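Local structure of penicillin-binding protein 2 (Pbp2) (Helicobacter pylori, 5LP5) at residues G397-N402 against H460-N465. The protein probably cross-links peptidoglycan as a penicillin-binding transpeptidase of cell-wall synthesis and cell shape, and forms a complex with MreC. Residues are numbered along the deposited sequence; the frame is centred on the assembly and turned at random.
Sequences GVDLPN and HFAINN
Asp399 offers a worked example of one carboxylate fastening two irregular loops through backbone amides. Its CB points at 460-465 from the centre of an inverse gamma turn, and CG sits in the crowded position between the backbone N and the carbonyl carbon (chi1 60°), so that both oxygens face successive N-H groups. Phe461 N donates to Asp399 OD1 at 2.8 Å and Ala462 N to Asp399 OD2 at 3.0 Å; each oxygen uses its syn lone pair, and the bonds are moderately bent (147° and 153°). A weak third bond runs from Phe461 N to Asp399 OD2, while Tyr195 OH gives OD2 a further partner.

Packing is closest around this carboxylate. Asp399 OD1 lies 3.4 Å from Phe461 CD2, at the ring edge and near its plane, and Asp399 OD2 rests against the methyl of Ala462. Beside it is a sparser apolar patch: Val398 CG2, anti to the backbone N, and Leu400 CD1 both approach Phe461 CE2 obliquely, at 3.9 and 4.0 Å respectively. Ile191 and Leu264 also touch the Phe461 side chain, which ties the patch to helix 190-194 and strand 264-270 of the antiparallel sheet in the transpeptidase domain. The loose side holds Asn402, at the far end of 397-402, and Asn464, inside the type I beta turn Ala462-Asn465; both are exposed and make no contact across the pair, whereas Asn465 comes back toward Asp399.

Because both carboxylate oxygens accept N-H groups in a buried setting, the chemistry is consistent with an ionised Asp399 whose negative charge, shared by its two oxygens, would be stabilised by the main-chain N-H dipoles and Tyr195.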
loop_
_atom_site.group_PDB
_atom_site.type_symbol
_atom_site.label_atom_id
_atom_site.label_comp_id
_atom_site.label_asym_id
_atom_site.label_seq_id
_atom_site.Cartn_x
_atom_site.Cartn_y
_atom_site.Cartn_z
ATOM N N GLY A 397 -2.885 17.506 25.458
ATOM C CA GLY A 397 -3.350 16.116 25.301
ATOM C C GLY A 397 -3.532 15.659 23.852
ATOM O O GLY A 397 -4.379 14.827 23.549
ATOM N N VAL A 398 -2.718 16.203 22.960
ATOM C CA VAL A 398 -2.880 15.966 21.546
ATOM C C VAL A 398 -2.465 14.534 21.269
ATOM O O VAL A 398 -1.630 13.989 21.983
ATOM C CB VAL A 398 -2.078 17.003 20.724
ATOM C CG1 VAL A 398 -0.591 16.733 20.805
ATOM C CG2 VAL A 398 -2.536 17.034 19.275
ATOM N N ASP A 399 -3.089 13.909 20.271
ATOM C CA ASP A 399 -2.786 12.524 19.924
ATOM C C ASP A 399 -1.572 12.394 18.970
ATOM O O ASP A 399 -1.667 11.881 17.841
ATOM C CB ASP A 399 -4.043 11.792 19.403
ATOM C CG ASP A 399 -4.654 12.430 18.164
ATOM O OD1 ASP A 399 -4.428 13.621 17.892
ATOM O OD2 ASP A 399 -5.372 11.720 17.448
ATOM N N LEU A 400 -0.434 12.887 19.457
ATOM C CA LEU A 400 0.871 12.665 18.849
ATOM C C LEU A 400 1.799 12.221 19.957
ATOM O O LEU A 400 1.457 12.330 21.134
ATOM C CB LEU A 400 1.413 13.950 18.220
ATOM C CG LEU A 400 0.732 14.480 16.968
ATOM C CD1 LEU A 400 1.436 15.753 16.500
ATOM C CD2 LEU A 400 0.768 13.404 15.899
ATOM N N PRO A 401 2.988 11.712 19.595
ATOM C CA PRO A 401 3.974 11.427 20.638
ATOM C C PRO A 401 4.695 12.684 21.165
ATOM O O PRO A 401 4.902 13.662 20.429
ATOM C CB PRO A 401 4.964 10.491 19.934
ATOM C CG PRO A 401 4.400 10.197 18.576
ATOM C CD PRO A 401 3.465 11.311 18.263
ATOM N N ASN A 402 5.056 12.626 22.440
ATOM C CA ASN A 402 5.915 13.618 23.090
ATOM C C ASN A 402 5.440 15.046 22.950
ATOM O O ASN A 402 6.185 15.862 22.455
ATOM C CB ASN A 402 7.344 13.546 22.531
ATOM C CG ASN A 402 8.136 12.380 23.079
ATOM O OD1 ASN A 402 8.005 11.234 22.624
ATOM N ND2 ASN A 402 9.005 12.677 24.046
ATOM N N HIS A 460 -7.081 17.252 18.819
ATOM C CA HIS A 460 -6.775 15.897 18.388
ATOM C C HIS A 460 -6.932 15.825 16.901
ATOM O O HIS A 460 -7.488 16.724 16.313
ATOM C CB HIS A 460 -7.642 14.847 19.110
ATOM C CG HIS A 460 -9.111 15.025 18.914
ATOM N ND1 HIS A 460 -9.851 15.947 19.621
ATOM C CD2 HIS A 460 -9.986 14.377 18.108
ATOM C CE1 HIS A 460 -11.115 15.874 19.243
ATOM N NE2 HIS A 460 -11.225 14.922 18.330
ATOM N N PHE A 461 -6.384 14.770 16.308
ATOM C CA PHE A 461 -6.411 14.560 14.863
ATOM C C PHE A 461 -7.339 13.409 14.471
ATOM O O PHE A 461 -7.975 13.451 13.423
ATOM C CB PHE A 461 -5.013 14.260 14.345
ATOM C CG PHE A 461 -4.090 15.445 14.376
ATOM C CD1 PHE A 461 -4.120 16.396 13.370
ATOM C CD2 PHE A 461 -3.193 15.607 15.416
ATOM C CE1 PHE A 461 -3.267 17.475 13.389
ATOM C CE2 PHE A 461 -2.335 16.681 15.446
ATOM C CZ PHE A 461 -2.375 17.617 14.434
ATOM N N ALA A 462 -7.412 12.370 15.293
ATOM C CA ALA A 462 -8.221 11.209 14.973
ATOM C C ALA A 462 -9.716 11.469 15.233
ATOM O O ALA A 462 -10.143 11.599 16.384
ATOM C CB ALA A 462 -7.740 10.015 15.777
ATOM N N ILE A 463 -10.517 11.513 14.168
ATOM C CA ILE A 463 -11.936 11.835 14.307
ATOM C C ILE A 463 -12.630 10.898 15.270
ATOM O O ILE A 463 -13.473 11.327 16.030
ATOM C CB ILE A 463 -12.674 11.852 12.949
ATOM C CG1 ILE A 463 -12.257 13.099 12.163
ATOM C CG2 ILE A 463 -14.188 11.870 13.160
ATOM C CD1 ILE A 463 -12.885 13.244 10.792
ATOM N N ASN A 464 -12.255 9.624 15.253
ATOM C CA ASN A 464 -12.839 8.628 16.167
ATOM C C ASN A 464 -12.211 8.669 17.574
ATOM O O ASN A 464 -12.333 7.725 18.341
ATOM C CB ASN A 464 -12.793 7.208 15.553
ATOM C CG ASN A 464 -11.402 6.814 15.031
ATOM O OD1 ASN A 464 -10.500 7.641 14.902
ATOM N ND2 ASN A 464 -11.252 5.542 14.665
ATOM N N ASN A 465 -11.561 9.778 17.919
ATOM C CA ASN A 465 -11.070 10.036 19.282
ATOM C C ASN A 465 -12.005 10.989 20.037
ATOM O O ASN A 465 -11.717 12.170 20.156
ATOM C CB ASN A 465 -9.676 10.656 19.202
ATOM C CG ASN A 465 -8.783 10.299 20.379
ATOM O OD1 ASN A 465 -9.202 9.726 21.388
ATOM N ND2 ASN A 465 -7.513 10.633 20.229
#